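Local coordinates for protein putative triphosphoribosyl-dephospho-coA synthase (PDB 3H9P) that is of unproven function but probably binds ATP and may act as a triphosphoribosyl-dephospho-CoA synthase, at residues 24-29 and 44-49; 136-141 and 149-154; 161-166 and 178-183; 203-208 and 216-221. One frame throughout, in Å; residues are numbered along the deposited sequence.

Contact 1. Residues 24-29 and 44-49; sequences FPAFLE and VKESMR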
loop_
_atom_site.group_PDB
_atom_site.type_symbol
_atom_site.label_atom_id
_atom_site.label_comp_id
_atom_site.label_asym_id
_atom_site.label_seq_id
_atom_site.Cartn_x
_atom_site.Cartn_y
_atom_site.Cartn_z
ATOM N N PHE A 24 14.748 14.990 20.791
ATOM C CA PHE A 24 15.944 15.770 20.592
ATOM C C PHE A 24 17.271 14.994 20.870
ATOM O O PHE A 24 18.186 15.087 20.073
ATOM C CB PHE A 24 15.858 17.049 21.408
ATOM C CG PHE A 24 16.877 18.063 21.036
ATOM C CD1 PHE A 24 16.664 18.895 19.953
ATOM C CD2 PHE A 24 18.048 18.190 21.787
ATOM C CE1 PHE A 24 17.643 19.854 19.608
ATOM C CE2 PHE A 24 18.997 19.156 21.495
ATOM C CZ PHE A 24 18.800 19.992 20.407
ATOM N N PRO A 25 17.364 14.232 21.983
ATOM C CA PRO A 25 18.581 13.425 22.150
ATOM C C PRO A 25 18.883 12.459 20.990
ATOM O O PRO A 25 20.059 12.289 20.643
ATOM C CB PRO A 25 18.332 12.626 23.447
ATOM C CG PRO A 25 17.347 13.455 24.224
ATOM C CD PRO A 25 16.467 14.134 23.158
ATOM N N ALA A 26 17.851 11.823 20.422
ATOM C CA ALA A 26 18.003 10.990 19.226
ATOM C C ALA A 26 18.533 11.806 18.055
ATOM O O ALA A 26 19.401 11.348 17.311
ATOM C CB ALA A 26 16.645 10.379 18.828
ATOM N N PHE A 27 18.001 13.019 17.894
ATOM C CA PHE A 27 18.442 13.900 16.822
ATOM C C PHE A 27 19.917 14.259 16.956
ATOM O O PHE A 27 20.646 14.258 15.956
ATOM C CB PHE A 27 17.595 15.180 16.741
ATOM C CG PHE A 27 16.180 14.966 16.292
ATOM C CD1 PHE A 27 15.824 13.881 15.503
ATOM C CD2 PHE A 27 15.198 15.871 16.644
ATOM C CE1 PHE A 27 14.494 13.691 15.073
ATOM C CE2 PHE A 27 13.865 15.684 16.216
ATOM C CZ PHE A 27 13.535 14.575 15.438
ATOM N N LEU A 28 20.371 14.552 18.174
ATOM C CA LEU A 28 21.803 14.826 18.417
ATOM C C LEU A 28 22.660 13.599 18.076
ATOM O O LEU A 28 23.735 13.710 17.467
ATOM C CB LEU A 28 22.048 15.289 19.851
ATOM C CG LEU A 28 21.432 16.638 20.287
ATOM C CD1 LEU A 28 21.795 16.969 21.715
ATOM C CD2 LEU A 28 21.856 17.782 19.341
ATOM N N GLU A 29 22.144 12.427 18.408
ATOM C CA GLU A 29 22.813 11.202 18.014
ATOM C C GLU A 29 22.942 11.034 16.471
ATOM O O GLU A 29 24.009 10.713 15.976
ATOM C CB GLU A 29 22.154 10.012 18.697
ATOM C CG GLU A 29 22.700 8.708 18.304
ATOM C CD GLU A 29 22.403 7.608 19.341
ATOM O OE1 GLU A 29 21.354 7.682 20.038
ATOM O OE2 GLU A 29 23.245 6.686 19.461
ATOM N N VAL A 44 11.654 7.278 17.427
ATOM C CA VAL A 44 10.313 6.759 17.671
ATOM C C VAL A 44 10.191 6.208 19.076
ATOM O O VAL A 44 9.225 6.504 19.778
ATOM C CB VAL A 44 9.894 5.675 16.619
ATOM C CG1 VAL A 44 8.609 4.978 17.040
ATOM C CG2 VAL A 44 9.742 6.296 15.255
ATOM N N LYS A 45 11.152 5.379 19.483
ATOM C CA LYS A 45 11.111 4.839 20.837
ATOM C C LYS A 45 11.147 5.992 21.841
ATOM O O LYS A 45 10.408 5.993 22.822
ATOM C CB LYS A 45 12.256 3.871 21.072
ATOM C CG LYS A 45 12.118 2.557 20.322
ATOM C CD LYS A 45 13.265 1.625 20.678
ATOM C CE LYS A 45 13.197 0.331 19.914
ATOM N NZ LYS A 45 14.068 -0.701 20.549
ATOM N N GLU A 46 11.951 7.008 21.563
ATOM C CA GLU A 46 12.171 8.062 22.549
ATOM C C GLU A 46 10.948 8.902 22.828
ATOM O O GLU A 46 10.507 8.996 23.965
ATOM C CB GLU A 46 13.354 8.959 22.170
ATOM C CG GLU A 46 14.632 8.507 22.805
ATOM C CD GLU A 46 15.804 9.439 22.557
ATOM O OE1 GLU A 46 15.605 10.681 22.383
ATOM O OE2 GLU A 46 16.947 8.904 22.555
ATOM N N SER A 47 10.409 9.517 21.782
ATOM C CA SER A 47 9.313 10.443 21.947
ATOM C C SER A 47 7.999 9.709 22.271
ATOM O O SER A 47 6.919 10.309 22.267
ATOM C CB SER A 47 9.179 11.289 20.698
ATOM O OG SER A 47 8.869 10.461 19.610
HETATM N N MSE A 48 8.122 8.423 22.593
HETATM C CA MSE A 48 7.000 7.547 22.892
HETATM C C MSE A 48 7.190 6.966 24.294
HETATM O O MSE A 48 6.361 6.189 24.782
HETATM C CB MSE A 48 6.997 6.432 21.854
HETATM C CG MSE A 48 5.844 5.471 21.876
HETATM SE SE MSE A 48 5.967 4.265 20.324
HETATM C CE MSE A 48 5.375 5.445 18.884
ATOM N N ARG A 49 8.301 7.352 24.925
ATOM C CA ARG A 49 8.639 6.926 26.276
ATOM C C ARG A 49 7.428 7.125 27.161
ATOM O O ARG A 49 7.015 6.219 27.896
ATOM C CB ARG A 49 9.821 7.736 26.808
#
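Glu-46 reaches across from the last turn of its helix to the first turn of helix 24-33, where its carboxylate meets Pro-25 and Ala-26. CB points toward the other helix, and CB and CG merely span the gap; beyond CG the chain runs extended (chi2 -175°), and contact begins at CD, 3.9 Å from Ala-26 CB. OE1 does most of the touching: it takes a hydrogen bond from Ala-26 N at 3.2 Å, bent to 136° at the hydrogen and arriving on the syn side of the oxygen, 30° out of the carboxylate plane. The same oxygen rests against the proline ring, 3.5 Å from Pro-25 CB. OE2 stays farther off, 3.7 Å from Ala-26 N. A backbone N-H in the first turn of a helix has no carbonyl four residues earlier within that helix, so the carboxylate probably serves instead, though the bond is long and bent. An alanine here would end the chain at CB and would probably leave Ala-26 N without this acceptor and the proline ring without its neighbour. Glu-29 is paired with Lys-33 and Arg-42. The two helices are consecutive; Phe-27 and Val-44 pack on helix 58-68, and Val-44 also meets helix 92-105.

Contact 2. Residues 136-141 and 149-154; sequences WMKMAP and ELVDGF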
loop_
_atom_site.group_PDB
_atom_site.type_symbol
_atom_site.label_atom_id
_atom_site.label_comp_id
_atom_site.label_asym_id
_atom_site.label_seq_id
_atom_site.Cartn_x
_atom_site.Cartn_y
_atom_site.Cartn_z
ATOM N N TRP A 136 13.947 0.623 -1.268
ATOM C CA TRP A 136 12.646 0.290 -0.731
ATOM C C TRP A 136 11.658 1.395 -1.091
ATOM O O TRP A 136 10.627 1.131 -1.718
ATOM C CB TRP A 136 12.739 0.127 0.781
ATOM C CG TRP A 136 11.560 -0.581 1.370
ATOM C CD1 TRP A 136 10.679 -1.388 0.716
ATOM C CD2 TRP A 136 11.171 -0.598 2.747
ATOM N NE1 TRP A 136 9.743 -1.879 1.589
ATOM C CE2 TRP A 136 10.025 -1.423 2.846
ATOM C CE3 TRP A 136 11.675 0.018 3.913
ATOM C CZ2 TRP A 136 9.358 -1.658 4.067
ATOM C CZ3 TRP A 136 11.001 -0.206 5.143
ATOM C CH2 TRP A 136 9.855 -1.038 5.201
HETATM N N MSE A 137 12.006 2.633 -0.719
HETATM C CA MSE A 137 11.176 3.806 -0.980
HETATM C C MSE A 137 10.889 3.979 -2.482
HETATM O O MSE A 137 9.797 4.441 -2.826
HETATM C CB MSE A 137 11.789 5.093 -0.398
HETATM C CG MSE A 137 11.793 5.209 1.121
HETATM SE SE MSE A 137 10.060 4.922 2.032
HETATM C CE MSE A 137 10.178 2.988 2.296
ATOM N N LYS A 138 11.814 3.587 -3.371
ATOM C CA LYS A 138 11.524 3.652 -4.805
ATOM C C LYS A 138 10.428 2.662 -5.208
ATOM O O LYS A 138 9.910 2.742 -6.315
ATOM C CB LYS A 138 12.751 3.386 -5.687
ATOM C CG LYS A 138 13.854 4.461 -5.693
ATOM C CD LYS A 138 14.957 4.126 -6.742
ATOM C CE LYS A 138 14.349 3.435 -7.961
ATOM N NZ LYS A 138 15.365 2.933 -8.928
HETATM N N MSE A 139 10.072 1.720 -4.341
HETATM C CA MSE A 139 9.016 0.768 -4.706
HETATM C C MSE A 139 7.642 1.080 -4.100
HETATM O O MSE A 139 6.698 0.324 -4.263
HETATM C CB MSE A 139 9.438 -0.641 -4.354
HETATM C CG MSE A 139 10.560 -1.097 -5.214
HETATM SE SE MSE A 139 11.306 -2.756 -4.564
HETATM C CE MSE A 139 11.308 -2.462 -2.656
ATOM N N ALA A 140 7.550 2.179 -3.377
ATOM C CA ALA A 140 6.292 2.584 -2.789
ATOM C C ALA A 140 5.287 3.107 -3.838
ATOM O O ALA A 140 5.679 3.558 -4.898
ATOM C CB ALA A 140 6.548 3.630 -1.702
ATOM N N PRO A 141 3.985 3.053 -3.532
ATOM C CA PRO A 141 3.034 3.619 -4.506
ATOM C C PRO A 141 3.172 5.144 -4.596
ATOM O O PRO A 141 3.737 5.751 -3.695
ATOM C CB PRO A 141 1.667 3.190 -3.974
ATOM C CG PRO A 141 1.884 2.910 -2.483
ATOM C CD PRO A 141 3.336 2.502 -2.326
ATOM N N GLU A 149 9.471 12.017 -1.192
ATOM C CA GLU A 149 10.495 12.910 -0.617
ATOM C C GLU A 149 11.841 12.196 -0.380
ATOM O O GLU A 149 12.922 12.788 -0.534
ATOM C CB GLU A 149 10.022 13.463 0.746
ATOM C CG GLU A 149 8.856 14.414 0.649
ATOM C CD GLU A 149 9.245 15.728 0.006
ATOM O OE1 GLU A 149 9.801 16.606 0.690
ATOM O OE2 GLU A 149 9.015 15.871 -1.193
ATOM N N LEU A 150 11.784 10.945 0.062
ATOM C CA LEU A 150 13.015 10.266 0.382
ATOM C C LEU A 150 13.754 9.927 -0.901
ATOM O O LEU A 150 14.990 9.800 -0.893
ATOM C CB LEU A 150 12.772 9.033 1.269
ATOM C CG LEU A 150 13.052 9.320 2.776
ATOM C CD1 LEU A 150 12.099 10.327 3.326
ATOM C CD2 LEU A 150 13.039 8.060 3.644
ATOM N N VAL A 151 13.007 9.821 -2.001
ATOM C CA VAL A 151 13.595 9.412 -3.263
ATOM C C VAL A 151 13.992 10.572 -4.214
ATOM O O VAL A 151 14.913 10.431 -4.975
ATOM C CB VAL A 151 12.696 8.363 -4.005
ATOM C CG1 VAL A 151 13.073 8.268 -5.463
ATOM C CG2 VAL A 151 12.816 6.978 -3.348
ATOM N N ASP A 152 13.303 11.704 -4.160
ATOM C CA ASP A 152 13.472 12.727 -5.168
ATOM C C ASP A 152 14.114 13.963 -4.605
ATOM O O ASP A 152 13.905 15.023 -5.139
ATOM C CB ASP A 152 12.115 13.142 -5.775
ATOM C CG ASP A 152 11.174 13.893 -4.749
ATOM O OD1 ASP A 152 11.588 14.427 -3.651
ATOM O OD2 ASP A 152 9.972 13.946 -5.069
ATOM N N GLY A 153 14.825 13.856 -3.494
ATOM C CA GLY A 153 15.471 15.022 -2.921
ATOM C C GLY A 153 14.585 15.948 -2.098
ATOM O O GLY A 153 14.880 17.122 -1.979
ATOM N N PHE A 154 13.497 15.453 -1.532
ATOM C CA PHE A 154 12.710 16.294 -0.625
ATOM C C PHE A 154 12.068 17.520 -1.319
ATOM O O PHE A 154 12.041 18.618 -0.769
ATOM C CB PHE A 154 13.559 16.729 0.599
ATOM C CG PHE A 154 13.863 15.597 1.548
ATOM C CD1 PHE A 154 13.000 15.309 2.610
ATOM C CD2 PHE A 154 14.987 14.814 1.363
ATOM C CE1 PHE A 154 13.248 14.264 3.448
ATOM C CE2 PHE A 154 15.264 13.760 2.217
ATOM C CZ PHE A 154 14.382 13.473 3.276
#
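Val-151 pushes both its methyl groups against the last turn of helix 133-138, where Met-137, a selenomethionine, and Lys-138 receive them. CG2 does the closer work. It sits 3.5 Å from Lys-138 N and 3.6 Å from Met-137 CB, so one methyl covers the backbone between the two residues as well as the roots of their side chains. CG1 reaches only the lysine, 3.9 Å from Lys-138 CG. With CG1 anti to the backbone N (chi1 162°), CG2 lies beside that N, and the fork opens onto the neighbouring helix. The lysine chain crosses the valine at about a right angle, giving its CG to the apolar contact while its amino group runs on to Glu-124 and Glu-125 of the second subunit, where it forms salt bridges.

Met-137 fills the other half of the contact. Its CG lies 4.0 Å from Leu-150 CB, the two side chains crossing obliquely. The chain then bends at chi2 (-52°) and again at chi3, turning CE away from the leucine and over one face of the Trp-136 ring, 3.5 Å above its plane. Leu-150 continues inward to Leu-62 and Leu-87. On the polar side, Val-151 O is taken up by Arg-84 and Tyr-134, while the valine side chain also touches Lys-121 of the second subunit.

Two short consecutive helices thus meet through apolar side chains at their C-terminal ends, a helix-loop-helix corner in an all-alpha protein, with one flank at the second subunit.

Contact 3. Residues 161-166 and 178-183; sequences AKFLLS and YYHLLS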
loop_
_atom_site.group_PDB
_atom_site.type_symbol
_atom_site.label_atom_id
_atom_site.label_comp_id
_atom_site.label_asym_id
_atom_site.label_seq_id
_atom_site.Cartn_x
_atom_site.Cartn_y
_atom_site.Cartn_z
ATOM N N ALA A 161 9.553 25.090 2.323
ATOM C CA ALA A 161 10.511 25.990 2.949
ATOM C C ALA A 161 10.499 27.372 2.260
ATOM O O ALA A 161 10.419 28.424 2.908
ATOM C CB ALA A 161 11.895 25.386 2.935
ATOM N N LYS A 162 10.537 27.355 0.937
ATOM C CA LYS A 162 10.406 28.574 0.163
ATOM C C LYS A 162 9.097 29.327 0.481
ATOM O O LYS A 162 9.092 30.550 0.543
ATOM C CB LYS A 162 10.509 28.251 -1.312
ATOM C CG LYS A 162 11.852 27.659 -1.738
ATOM C CD LYS A 162 11.855 27.390 -3.259
ATOM C CE LYS A 162 13.263 27.202 -3.788
ATOM N NZ LYS A 162 13.308 26.383 -5.047
ATOM N N PHE A 163 8.004 28.605 0.712
ATOM C CA PHE A 163 6.742 29.238 1.060
ATOM C C PHE A 163 6.905 30.052 2.357
ATOM O O PHE A 163 6.561 31.243 2.408
ATOM C CB PHE A 163 5.682 28.154 1.209
ATOM C CG PHE A 163 4.260 28.658 1.416
ATOM C CD1 PHE A 163 3.391 28.788 0.337
ATOM C CD2 PHE A 163 3.775 28.899 2.697
ATOM C CE1 PHE A 163 2.063 29.204 0.520
ATOM C CE2 PHE A 163 2.463 29.325 2.906
ATOM C CZ PHE A 163 1.592 29.468 1.816
ATOM N N LEU A 164 7.442 29.401 3.392
ATOM C CA LEU A 164 7.700 30.011 4.708
ATOM C C LEU A 164 8.620 31.199 4.612
ATOM O O LEU A 164 8.325 32.271 5.165
ATOM C CB LEU A 164 8.312 28.997 5.682
ATOM C CG LEU A 164 7.416 27.856 6.192
ATOM C CD1 LEU A 164 8.259 26.746 6.872
ATOM C CD2 LEU A 164 6.217 28.349 7.104
ATOM N N LEU A 165 9.741 31.002 3.915
ATOM C CA LEU A 165 10.707 32.060 3.726
ATOM C C LEU A 165 10.090 33.299 3.085
ATOM O O LEU A 165 10.446 34.395 3.476
ATOM C CB LEU A 165 11.923 31.588 2.925
ATOM C CG LEU A 165 12.842 30.512 3.525
ATOM C CD1 LEU A 165 14.038 30.400 2.596
ATOM C CD2 LEU A 165 13.276 30.837 4.970
ATOM N N SER A 166 9.169 33.154 2.127
ATOM C CA SER A 166 8.562 34.371 1.544
ATOM C C SER A 166 7.628 35.050 2.519
ATOM O O SER A 166 7.293 36.214 2.355
ATOM C CB SER A 166 7.884 34.137 0.190
ATOM O OG SER A 166 6.873 33.171 0.280
ATOM N N TYR A 178 0.595 24.969 6.328
ATOM C CA TYR A 178 -0.175 23.766 6.561
ATOM C C TYR A 178 -1.383 23.692 5.627
ATOM O O TYR A 178 -1.626 22.650 4.992
ATOM C CB TYR A 178 -0.583 23.681 8.037
ATOM C CG TYR A 178 -1.478 22.516 8.351
ATOM C CD1 TYR A 178 -0.955 21.225 8.473
ATOM C CD2 TYR A 178 -2.853 22.701 8.522
ATOM C CE1 TYR A 178 -1.802 20.125 8.774
ATOM C CE2 TYR A 178 -3.691 21.644 8.802
ATOM C CZ TYR A 178 -3.169 20.353 8.930
ATOM O OH TYR A 178 -4.011 19.303 9.219
ATOM N N TYR A 179 -2.144 24.780 5.524
ATOM C CA TYR A 179 -3.330 24.745 4.653
ATOM C C TYR A 179 -2.992 24.652 3.166
ATOM O O TYR A 179 -3.669 23.933 2.402
ATOM C CB TYR A 179 -4.371 25.820 5.011
ATOM C CG TYR A 179 -5.032 25.523 6.361
ATOM C CD1 TYR A 179 -6.170 24.713 6.443
ATOM C CD2 TYR A 179 -4.495 26.024 7.547
ATOM C CE1 TYR A 179 -6.771 24.422 7.668
ATOM C CE2 TYR A 179 -5.093 25.743 8.787
ATOM C CZ TYR A 179 -6.228 24.926 8.835
ATOM O OH TYR A 179 -6.823 24.627 10.052
ATOM N N HIS A 180 -1.904 25.322 2.774
ATOM C CA HIS A 180 -1.325 25.140 1.462
ATOM C C HIS A 180 -1.046 23.668 1.151
ATOM O O HIS A 180 -1.439 23.177 0.088
ATOM C CB HIS A 180 -0.032 25.902 1.391
ATOM C CG HIS A 180 0.641 25.827 0.065
ATOM N ND1 HIS A 180 0.173 26.509 -1.043
ATOM C CD2 HIS A 180 1.772 25.188 -0.328
ATOM C CE1 HIS A 180 0.988 26.294 -2.063
ATOM N NE2 HIS A 180 1.962 25.494 -1.658
ATOM N N LEU A 181 -0.319 22.974 2.041
ATOM C CA LEU A 181 0.003 21.570 1.763
ATOM C C LEU A 181 -1.290 20.732 1.810
ATOM O O LEU A 181 -1.506 19.857 0.966
ATOM C CB LEU A 181 1.085 21.033 2.706
ATOM C CG LEU A 181 2.453 21.745 2.662
ATOM C CD1 LEU A 181 3.447 21.309 3.783
ATOM C CD2 LEU A 181 3.077 21.566 1.320
ATOM N N LEU A 182 -2.166 21.042 2.763
ATOM C CA LEU A 182 -3.454 20.372 2.847
ATOM C C LEU A 182 -4.268 20.482 1.531
ATOM O O LEU A 182 -4.882 19.493 1.083
ATOM C CB LEU A 182 -4.255 20.893 4.056
ATOM C CG LEU A 182 -5.405 20.024 4.601
ATOM C CD1 LEU A 182 -4.910 18.654 5.165
ATOM C CD2 LEU A 182 -6.200 20.792 5.637
ATOM N N SER A 183 -4.263 21.643 0.880
ATOM C CA SER A 183 -5.002 21.735 -0.407
ATOM C C SER A 183 -4.312 21.148 -1.643
ATOM O O SER A 183 -4.888 21.150 -2.732
ATOM C CB SER A 183 -5.584 23.139 -0.720
ATOM O OG SER A 183 -5.164 24.140 0.168
#
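The two helical segments come nearest at Phe-163 and His-180, whose CA atoms are 9.1 Å apart, so the gap is bridged by rings rather than by backbone. Both residues point toward the opposite segment, and in each CG stands anti to the backbone N (chi1 -173° for the phenylalanine), which carries each ring out from its helix toward the other. They form an offset stack, with centroids 4.5 Å apart and planes inclined at 27°. Phe-163 CE1 lies over one face of the imidazole toward its rim, 3.6 Å from His-180 ND1. The next corner of the phenyl ring, CZ of Phe-163, reaches back to His-180 CB at 3.9 Å. Phe-163 is also flanked by Glu-176 and Leu-177 of helix 171-182. Beyond the stack, Tyr-179 O accepts two bonds from Ser-183, one from N and one from OG at 2.7 Å, reaching it from opposite faces of its plane. A serine in place of His-180 would probably leave the phenyl ring without its stacking partner and freer to turn. Between these segments the contact is probably mostly dispersion between two flat groups near the surface, without a hydrogen bond or salt bridge, while Leu-164 joins the same helices through Ala-173 and Leu-177.

Contact 4. Residues 203-208 and 216-221; sequences TEWAEK and KELDEK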
loop_
_atom_site.group_PDB
_atom_site.type_symbol
_atom_site.label_atom_id
_atom_site.label_comp_id
_atom_site.label_asym_id
_atom_site.label_seq_id
_atom_site.Cartn_x
_atom_site.Cartn_y
_atom_site.Cartn_z
ATOM N N THR A 203 -8.608 18.156 0.131
ATOM C CA THR A 203 -7.895 19.172 -0.614
ATOM C C THR A 203 -8.881 20.252 -1.050
ATOM O O THR A 203 -8.591 21.437 -0.898
ATOM C CB THR A 203 -7.107 18.611 -1.775
ATOM O OG1 THR A 203 -8.018 18.122 -2.745
ATOM C CG2 THR A 203 -6.197 17.478 -1.301
ATOM N N GLU A 204 -10.073 19.852 -1.493
ATOM C CA GLU A 204 -11.078 20.831 -1.956
ATOM C C GLU A 204 -11.649 21.669 -0.821
ATOM O O GLU A 204 -11.943 22.867 -1.019
ATOM C CB GLU A 204 -12.195 20.162 -2.757
ATOM C CG GLU A 204 -11.653 19.511 -4.016
ATOM C CD GLU A 204 -12.629 18.566 -4.696
ATOM O OE1 GLU A 204 -13.594 18.137 -4.035
ATOM O OE2 GLU A 204 -12.420 18.247 -5.893
ATOM N N TRP A 205 -11.820 21.041 0.348
ATOM C CA TRP A 205 -12.332 21.766 1.511
ATOM C C TRP A 205 -11.244 22.665 2.029
ATOM O O TRP A 205 -11.507 23.808 2.407
ATOM C CB TRP A 205 -12.783 20.832 2.633
ATOM C CG TRP A 205 -13.903 19.904 2.250
ATOM C CD1 TRP A 205 -14.867 20.119 1.296
ATOM C CD2 TRP A 205 -14.178 18.621 2.814
ATOM N NE1 TRP A 205 -15.708 19.038 1.223
ATOM C CE2 TRP A 205 -15.313 18.105 2.147
ATOM C CE3 TRP A 205 -13.584 17.857 3.825
ATOM C CZ2 TRP A 205 -15.873 16.852 2.469
ATOM C CZ3 TRP A 205 -14.121 16.608 4.123
ATOM C CH2 TRP A 205 -15.252 16.118 3.447
ATOM N N ALA A 206 -10.005 22.155 2.023
ATOM C CA ALA A 206 -8.874 22.968 2.465
ATOM C C ALA A 206 -8.765 24.225 1.624
ATOM O O ALA A 206 -8.575 25.290 2.179
ATOM C CB ALA A 206 -7.530 22.181 2.475
ATOM N N GLU A 207 -8.892 24.119 0.304
ATOM C CA GLU A 207 -8.624 25.304 -0.530
ATOM C C GLU A 207 -9.728 26.341 -0.357
ATOM O O GLU A 207 -9.574 27.482 -0.728
ATOM C CB GLU A 207 -8.402 24.962 -2.012
ATOM C CG GLU A 207 -9.581 24.344 -2.706
ATOM C CD GLU A 207 -9.282 23.938 -4.148
ATOM O OE1 GLU A 207 -8.145 24.170 -4.625
ATOM O OE2 GLU A 207 -10.208 23.416 -4.818
ATOM N N LYS A 208 -10.839 25.929 0.231
ATOM C CA LYS A 208 -11.933 26.856 0.417
ATOM C C LYS A 208 -12.029 27.273 1.871
ATOM O O LYS A 208 -12.854 28.124 2.216
ATOM C CB LYS A 208 -13.252 26.272 -0.128
ATOM C CG LYS A 208 -13.337 26.373 -1.650
ATOM C CD LYS A 208 -14.636 25.826 -2.243
ATOM C CE LYS A 208 -14.533 24.322 -2.529
ATOM N NZ LYS A 208 -13.400 23.977 -3.466
ATOM N N LYS A 216 -11.655 26.125 11.516
ATOM C CA LYS A 216 -12.046 25.333 12.672
ATOM C C LYS A 216 -13.123 24.324 12.281
ATOM O O LYS A 216 -13.040 23.140 12.630
ATOM C CB LYS A 216 -12.532 26.241 13.781
ATOM C CG LYS A 216 -13.309 25.532 14.861
ATOM C CD LYS A 216 -12.399 24.910 15.925
ATOM C CE LYS A 216 -13.042 25.083 17.324
ATOM N NZ LYS A 216 -12.896 26.469 17.857
ATOM N N GLU A 217 -14.124 24.803 11.549
ATOM C CA GLU A 217 -15.140 23.952 10.954
ATOM C C GLU A 217 -14.480 22.700 10.420
ATOM O O GLU A 217 -14.763 21.594 10.877
ATOM C CB GLU A 217 -15.779 24.681 9.783
ATOM C CG GLU A 217 -17.275 24.587 9.710
ATOM C CD GLU A 217 -17.847 25.653 8.794
ATOM O OE1 GLU A 217 -17.062 26.210 7.982
ATOM O OE2 GLU A 217 -19.062 25.936 8.883
ATOM N N LEU A 218 -13.570 22.894 9.469
ATOM C CA LEU A 218 -12.886 21.798 8.823
ATOM C C LEU A 218 -12.192 20.933 9.848
ATOM O O LEU A 218 -12.362 19.720 9.840
ATOM C CB LEU A 218 -11.898 22.297 7.774
ATOM C CG LEU A 218 -11.065 21.235 7.040
ATOM C CD1 LEU A 218 -11.918 20.189 6.321
ATOM C CD2 LEU A 218 -10.147 21.927 6.027
ATOM N N ASP A 219 -11.437 21.550 10.750
ATOM C CA ASP A 219 -10.686 20.778 11.724
ATOM C C ASP A 219 -11.634 19.878 12.473
ATOM O O ASP A 219 -11.369 18.682 12.634
ATOM C CB ASP A 219 -9.949 21.697 12.693
ATOM C CG ASP A 219 -8.685 22.278 12.092
ATOM O OD1 ASP A 219 -8.143 21.644 11.151
ATOM O OD2 ASP A 219 -8.244 23.365 12.539
ATOM N N GLU A 220 -12.765 20.451 12.878
ATOM C CA GLU A 220 -13.766 19.709 13.623
ATOM C C GLU A 220 -14.485 18.635 12.809
ATOM O O GLU A 220 -14.999 17.658 13.383
ATOM C CB GLU A 220 -14.778 20.652 14.262
ATOM C CG GLU A 220 -15.312 20.112 15.542
ATOM C CD GLU A 220 -16.648 20.719 15.920
ATOM O OE1 GLU A 220 -16.744 21.972 15.971
ATOM O OE2 GLU A 220 -17.596 19.932 16.162
ATOM N N LYS A 221 -14.540 18.816 11.489
ATOM C CA LYS A 221 -15.155 17.793 10.642
ATOM C C LYS A 221 -14.232 16.584 10.519
ATOM O O LYS A 221 -14.665 15.435 10.653
ATOM C CB LYS A 221 -15.519 18.325 9.263
ATOM C CG LYS A 221 -16.427 17.353 8.505
ATOM C CD LYS A 221 -16.030 17.206 7.017
ATOM C CE LYS A 221 -16.934 16.199 6.319
ATOM N NZ LYS A 221 -18.210 15.995 7.069
#
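Lys-208 NZ, on the side of its helix away from 216-221, is held at two points: it gives a hydrogen bond to Glu-204 O at 3.1 Å and forms a salt bridge with Glu-207 OE2 at 3.5 Å. The contact between the segments is apolar and centres on Trp-205 and Leu-218. The indole reaches over from helix 196-208, meeting the leucine at about a right angle, with Leu-218 CD1 3.8 Å from Trp-205 CE3. The other methyl, CD2 of Leu-218, goes to the helix backbone, 3.9 Å from Ala-206 CA. Leu-218 CG lies anti to its own N (chi1 178°), a setting that aims the fork at the opposite helix. One turn on, Lys-221 brings its aliphatic chain obliquely against the six-membered ring of the indole: its CD is 3.5 Å from Trp-205 CZ3, and its CE is 3.3 Å from Trp-205 CH2. The lysine's ammonium group has a long, weak ion pair with Asp-225, while Tyr-198 meets the indole edge-to-face. Segments 203-208 and 216-221 run roughly antiparallel, at 156°, their axes approaching to 10.3 Å. The chemistry divides by depth: Leu-218 and Ala-206 close the inner side, where Leu-182 of helix 171-182 packs on both, and the lysine methylenes shelter the more exposed indole.

Overall arrangement
All four contacts join consecutive helices of one all-helical chain, yet none is wholly core. Contacts 2 and 4 are partly buried and rest on apolar side chains; contact 1, also partly buried, depends on a single carboxylate-to-backbone bond, and contact 3 is a surface stack of two rings. Only contact 2 reaches the second subunit. Contacts 3 and 4 lie on the same side of the chain's centre and touch: Leu-182 and Ser-183 pack against helix 196-208, and Tyr-179 OH comes within 3.1 Å of Asp-219 OD2. Contact 1 stands opposite them, its centre about 32 Å from that of contact 4. Helix 155-167 follows directly from helix 145-151, leading from contact 2 into contact 3.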